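DNA-directed RNA polymerase subunit L (Thermoplasma acidophilum, PDB 1XPP) forms part of the archaeal RNA polymerase, which transcribes DNA into RNA, as its small Rpo11 subunit carrying the Rpb3/Rpb11-type dimerisation domain. Local coordinates at the interface of chains A and B. Sequence-based numbering; all coordinates share one arbitrary frame. Chains: chain A/B, DNA-directed RNA polymerase subunit L.

Contact 1: the interface of chains A and B. Residues chain A 33, 37, 88-89; chain B 33-34, 37, 85, 89.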
loop_
_atom_site.group_PDB
_atom_site.type_symbol
_atom_site.label_atom_id
_atom_site.label_comp_id
_atom_site.label_asym_id
_atom_site.label_seq_id
_atom_site.Cartn_x
_atom_site.Cartn_y
_atom_site.Cartn_z
ATOM N N THR A 33 9.250 15.949 19.644
ATOM C CA THR A 33 8.760 14.973 18.661
ATOM C C THR A 33 8.463 15.655 17.338
ATOM O O THR A 33 8.817 15.133 16.290
ATOM C CB THR A 33 7.531 14.190 19.159
ATOM O OG1 THR A 33 7.943 13.355 20.243
ATOM C CG2 THR A 33 6.973 13.286 18.076
ATOM N N THR A 37 10.411 14.909 13.767
ATOM C CA THR A 37 9.685 14.572 12.547
ATOM C C THR A 37 9.954 15.540 11.388
ATOM O O THR A 37 10.081 15.120 10.257
ATOM C CB THR A 37 8.190 14.390 12.825
ATOM O OG1 THR A 37 7.596 15.615 13.308
ATOM C CG2 THR A 37 8.020 13.340 13.886
ATOM N N LEU A 88 -0.366 14.771 5.321
ATOM C CA LEU A 88 -0.396 13.422 5.873
ATOM C C LEU A 88 -1.425 13.296 6.989
ATOM O O LEU A 88 -2.211 12.342 7.038
ATOM C CB LEU A 88 0.986 13.119 6.427
ATOM C CG LEU A 88 1.330 11.657 6.607
ATOM C CD1 LEU A 88 1.686 10.998 5.248
ATOM C CD2 LEU A 88 2.516 11.591 7.570
ATOM N N TYR A 89 -1.414 14.251 7.915
ATOM C CA TYR A 89 -2.356 14.166 9.032
ATOM C C TYR A 89 -3.751 14.585 8.616
ATOM O O TYR A 89 -4.728 14.100 9.171
ATOM C CB TYR A 89 -1.838 14.906 10.263
ATOM C CG TYR A 89 -0.736 14.112 10.917
ATOM C CD1 TYR A 89 -1.041 13.065 11.771
ATOM C CD2 TYR A 89 0.594 14.359 10.604
ATOM C CE1 TYR A 89 -0.047 12.286 12.339
ATOM C CE2 TYR A 89 1.633 13.578 11.194
ATOM C CZ TYR A 89 1.283 12.546 12.049
ATOM O OH TYR A 89 2.292 11.781 12.615
ATOM N N THR B 33 6.964 6.162 11.948
ATOM C CA THR B 33 6.973 7.407 12.697
ATOM C C THR B 33 5.574 7.953 12.899
ATOM O O THR B 33 5.253 8.424 13.973
ATOM C CB THR B 33 7.906 8.478 12.058
ATOM O OG1 THR B 33 9.245 7.965 12.144
ATOM C CG2 THR B 33 7.823 9.833 12.804
ATOM N N LEU B 34 4.747 7.875 11.865
ATOM C CA LEU B 34 3.355 8.323 12.006
ATOM C C LEU B 34 2.599 7.551 13.106
ATOM O O LEU B 34 1.903 8.153 13.933
ATOM C CB LEU B 34 2.588 8.231 10.655
ATOM C CG LEU B 34 1.129 8.710 10.805
ATOM C CD1 LEU B 34 0.637 9.489 9.566
ATOM C CD2 LEU B 34 0.204 7.542 11.123
ATOM N N THR B 37 3.938 8.600 16.558
ATOM C CA THR B 37 3.542 9.986 16.858
ATOM C C THR B 37 2.069 10.032 17.243
ATOM O O THR B 37 1.675 10.705 18.173
ATOM C CB THR B 37 3.823 10.912 15.646
ATOM O OG1 THR B 37 5.226 10.903 15.418
ATOM C CG2 THR B 37 3.402 12.359 15.928
ATOM N N LEU B 85 -2.776 16.881 15.818
ATOM C CA LEU B 85 -1.571 16.733 14.990
ATOM C C LEU B 85 -1.646 17.522 13.680
ATOM O O LEU B 85 -0.675 18.139 13.267
ATOM C CB LEU B 85 -1.281 15.242 14.732
ATOM C CG LEU B 85 -0.723 14.583 16.003
ATOM C CD1 LEU B 85 -0.742 13.030 15.887
ATOM C CD2 LEU B 85 0.684 15.090 16.402
ATOM N N TYR B 89 1.065 20.752 12.688
ATOM C CA TYR B 89 1.863 20.883 11.478
ATOM C C TYR B 89 1.371 22.047 10.605
ATOM O O TYR B 89 2.182 22.770 10.001
ATOM C CB TYR B 89 1.910 19.564 10.704
ATOM C CG TYR B 89 2.778 18.513 11.398
ATOM C CD1 TYR B 89 2.193 17.410 12.026
ATOM C CD2 TYR B 89 4.173 18.624 11.400
ATOM C CE1 TYR B 89 2.957 16.437 12.659
ATOM C CE2 TYR B 89 4.962 17.627 12.047
ATOM C CZ TYR B 89 4.344 16.555 12.663
ATOM O OH TYR B 89 5.087 15.559 13.287
HETATM O O HOH W 1 4.647 12.581 12.255
#
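A:Tyr89 reaches across the middle of the A–B interface. Its first torsion sets CG anti to the carbonyl carbon (chi1 -74°), pointing the ring at chain B. Beyond CB, CG and the CD1–CE1 side run over CB and CD1 of B:Leu85, with A:Tyr89 CD1 3.7 Å from B:Leu85 CB. The other rim meets its symmetry mate: CE2 lies 3.5 Å from CE1 of B:Tyr89, the two side chains crossing obliquely. Farther out, CZ comes tip to tip with B:Leu34, whose CD1 also packs tightly on A:Leu88 CD2, at 3.5 Å. The phenol OH ends beside CB and CG2 of B:Thr37. Water 1, in the plane of the ring, is bonded to A:Tyr89 OH at 2.5 Å. The water also contacts B:Tyr89 OH at 3.2 Å, and that phenol shares a short 2.5 Å hydrogen bond with the hydroxyl OG1 of A:Thr37. Tyrosine thus suits the place by joining a broad apolar ring to a polar tip. An alanine in place of A:Tyr89 would probably loosen the packing against B:Leu85 and B:Tyr89 and leave the water less firmly held. The threonines differ: OG1 of A:Thr37 takes the crowded position (chi1 62°) toward B:Tyr89, keeping a weak bond to its own helix, whereas OG1 of B:Thr37 donates to B:Thr33 O at 2.9 Å, from above the carbonyl plane. The patch lies where the long helices 74-106 of both chains meet helices 32-42, near the two-fold axis.

Contact 2: the interface of chains A and B. Residues chain A 12-13, 25, 27, 30, 34, 38, 78, 82; chain B 92-93, 95-96, 99.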
loop_
_atom_site.group_PDB
_atom_site.type_symbol
_atom_site.label_atom_id
_atom_site.label_comp_id
_atom_site.label_asym_id
_atom_site.label_seq_id
_atom_site.Cartn_x
_atom_site.Cartn_y
_atom_site.Cartn_z
ATOM N N SER A 12 6.971 29.581 18.722
ATOM C CA SER A 12 7.289 30.596 17.743
ATOM C C SER A 12 8.588 30.214 17.052
ATOM O O SER A 12 9.198 29.187 17.381
ATOM C CB SER A 12 7.396 31.975 18.401
ATOM O OG SER A 12 8.403 31.946 19.395
ATOM N N LEU A 13 8.983 31.020 16.077
ATOM C CA LEU A 13 10.202 30.769 15.326
ATOM C C LEU A 13 10.775 32.023 14.676
ATOM O O LEU A 13 10.062 33.006 14.405
ATOM C CB LEU A 13 10.041 29.603 14.338
ATOM C CG LEU A 13 8.944 29.702 13.265
ATOM C CD1 LEU A 13 9.459 30.547 12.082
ATOM C CD2 LEU A 13 8.583 28.341 12.814
ATOM N N VAL A 25 16.921 28.533 11.352
ATOM C CA VAL A 25 15.748 29.068 12.020
ATOM C C VAL A 25 15.716 28.560 13.439
ATOM O O VAL A 25 15.818 27.339 13.653
ATOM C CB VAL A 25 14.418 28.682 11.294
ATOM C CG1 VAL A 25 13.231 29.371 11.931
ATOM C CG2 VAL A 25 14.511 29.030 9.812
ATOM N N MET A 27 13.861 27.522 16.667
ATOM C CA MET A 27 12.548 26.966 16.961
ATOM C C MET A 27 12.249 27.025 18.441
ATOM O O MET A 27 12.956 26.422 19.258
ATOM C CB MET A 27 12.497 25.514 16.484
ATOM C CG MET A 27 13.016 25.295 15.107
ATOM S SD MET A 27 12.040 26.076 13.786
ATOM C CE MET A 27 10.502 25.099 13.896
ATOM N N TYR A 30 8.759 24.424 20.752
ATOM C CA TYR A 30 8.209 23.318 19.988
ATOM C C TYR A 30 8.482 21.989 20.687
ATOM O O TYR A 30 9.542 21.802 21.347
ATOM C CB TYR A 30 8.763 23.303 18.577
ATOM C CG TYR A 30 8.061 24.272 17.662
ATOM C CD1 TYR A 30 8.560 25.549 17.427
ATOM C CD2 TYR A 30 6.869 23.897 17.023
ATOM C CE1 TYR A 30 7.877 26.437 16.585
ATOM C CE2 TYR A 30 6.195 24.776 16.181
ATOM C CZ TYR A 30 6.697 26.037 15.961
ATOM O OH TYR A 30 5.969 26.879 15.104
ATOM N N LEU A 34 7.830 16.823 17.407
ATOM C CA LEU A 34 7.537 17.586 16.200
ATOM C C LEU A 34 8.835 17.950 15.481
ATOM O O LEU A 34 8.975 17.797 14.266
ATOM C CB LEU A 34 6.751 18.856 16.540
ATOM C CG LEU A 34 6.368 19.709 15.312
ATOM C CD1 LEU A 34 5.101 20.489 15.552
ATOM C CD2 LEU A 34 7.481 20.682 14.890
ATOM N N LEU A 38 10.082 16.821 11.718
ATOM C CA LEU A 38 10.381 17.855 10.746
ATOM C C LEU A 38 11.699 17.534 10.054
ATOM O O LEU A 38 11.766 17.495 8.821
ATOM C CB LEU A 38 10.420 19.233 11.410
ATOM C CG LEU A 38 10.840 20.402 10.493
ATOM C CD1 LEU A 38 9.884 20.547 9.273
ATOM C CD2 LEU A 38 10.920 21.693 11.292
ATOM N N ILE A 78 11.977 23.317 3.307
ATOM C CA ILE A 78 11.240 23.319 4.575
ATOM C C ILE A 78 9.743 23.311 4.273
ATOM O O ILE A 78 9.016 22.452 4.784
ATOM C CB ILE A 78 11.631 24.501 5.456
ATOM C CG1 ILE A 78 13.084 24.302 5.923
ATOM C CG2 ILE A 78 10.665 24.669 6.660
ATOM C CD1 ILE A 78 13.649 25.473 6.637
ATOM N N VAL A 82 6.919 20.557 5.403
ATOM C CA VAL A 82 5.826 20.901 6.298
ATOM C C VAL A 82 4.493 20.607 5.612
ATOM O O VAL A 82 3.527 20.162 6.267
ATOM C CB VAL A 82 5.924 22.350 6.831
ATOM C CG1 VAL A 82 4.742 22.730 7.769
ATOM C CG2 VAL A 82 7.248 22.499 7.622
ATOM N N LEU B 92 2.682 25.108 12.314
ATOM C CA LEU B 92 4.119 25.182 12.013
ATOM C C LEU B 92 4.364 25.843 10.641
ATOM O O LEU B 92 5.243 26.736 10.529
ATOM C CB LEU B 92 4.737 23.773 12.040
ATOM C CG LEU B 92 6.222 23.635 11.705
ATOM C CD1 LEU B 92 7.093 24.415 12.696
ATOM C CD2 LEU B 92 6.620 22.191 11.630
ATOM N N GLY B 93 3.616 25.401 9.622
ATOM C CA GLY B 93 3.687 25.980 8.266
ATOM C C GLY B 93 3.324 27.449 8.225
ATOM O O GLY B 93 4.028 28.228 7.577
ATOM N N GLN B 95 3.593 29.601 10.633
ATOM C CA GLN B 95 4.678 30.352 11.280
ATOM C C GLN B 95 5.901 30.493 10.412
ATOM O O GLN B 95 6.481 31.587 10.339
ATOM C CB GLN B 95 5.053 29.678 12.598
ATOM C CG GLN B 95 4.004 29.880 13.653
ATOM C CD GLN B 95 4.526 29.815 15.061
ATOM O OE1 GLN B 95 5.547 29.168 15.341
ATOM N NE2 GLN B 95 3.840 30.500 15.970
ATOM N N PHE B 96 6.323 29.398 9.787
ATOM C CA PHE B 96 7.408 29.422 8.807
ATOM C C PHE B 96 7.116 30.408 7.688
ATOM O O PHE B 96 7.944 31.271 7.420
ATOM C CB PHE B 96 7.697 28.053 8.198
ATOM C CG PHE B 96 8.702 27.192 8.962
ATOM C CD1 PHE B 96 10.013 27.637 9.203
ATOM C CD2 PHE B 96 8.350 25.898 9.354
ATOM C CE1 PHE B 96 10.957 26.811 9.867
ATOM C CE2 PHE B 96 9.280 25.069 10.010
ATOM C CZ PHE B 96 10.594 25.524 10.276
ATOM N N GLU B 99 7.350 33.821 8.199
ATOM C CA GLU B 99 8.679 34.263 8.559
ATOM C C GLU B 99 9.559 34.346 7.345
ATOM O O GLU B 99 10.348 35.269 7.227
ATOM C CB GLU B 99 9.291 33.336 9.611
ATOM C CG GLU B 99 10.763 33.625 9.951
ATOM C CD GLU B 99 11.031 35.023 10.470
ATOM O OE1 GLU B 99 12.201 35.319 10.774
ATOM O OE2 GLU B 99 10.098 35.835 10.592
#
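Two side chains of the long helix of chain B are aimed by their first torsions into a hydrophobic pocket of chain A, formed by strands 12-18 and 22-28 and helices 32-42 and 74-106: B:Leu92 holds CG anti to the backbone N, while B:Phe96, CG roughly anti to the carbonyl carbon (chi1 -88°), sets its ring between A:Leu13 of strand 12-18 and A:Ile78 of helix 74-106. A:Leu13 adopts the crowded position, CG between backbone N and carbonyl carbon (chi1 58°), which brings its two methyls over the helix. The phenyl ring is clamped on both faces. CD2 of A:Leu13 sits over one face, 3.9 Å from the centroid of the B:Phe96 ring, and CG2 of A:Ile78 presses on the opposite face. A:Leu38 CD2 lies at the edge in the ring plane, and A:Met27, bent at its second and third torsions, brings CE to 3.6 Å from B:Phe96 CZ. A flat aromatic suits this slot because branched aliphatic groups can pack on both its faces, while the flexible thioether fits around its tip.

The same methionine methyl touches B:Leu92 CD1 and, within its own chain, lies against one face of the A:Tyr30 ring, toward the rim. B:Leu92 forks between neighbours: CD1 rests 3.6 Å from A:Tyr30 CE2, and CD2 meets A:Leu34 CD2 tip to tip. At B:Gly93 the absence of a side chain lets A:Val82 approach the helix backbone, its CG1 3.5 Å from B:Gly93 CA. Along the rim, the phenol of A:Tyr30 and the amide of B:Gln95 point tip to tip, their planes 81° apart, though the modelled oxygens stand too close to be reliable. Beyond them, A:Leu13 CD1 slides past B:Glu99 to lie 3.7 Å from its CB.

The C-alpha centres of contact 1 and contact 2 are about 14 Å apart. Helix 74-106 of each chain serves both: in chain B contact 1 takes B:Leu85 and B:Tyr89 and contact 2 continues from B:Leu92, while chain A gives A:Leu88 and A:Tyr89, then A:Ile78 and A:Val82. Leu34 of helix 32-42 also recurs, as B:Leu34 and A:Leu34. Contact 1 combines ring and leucine packing with hydroxyls and a water, whereas contact 2 sets one helix face against an almost wholly apolar surface. In the polymerase Rpo11 pairs with Rpo3 through its dimerisation domain, so this homodimer probably imitates that heterodimer and may form only in the isolated subunit.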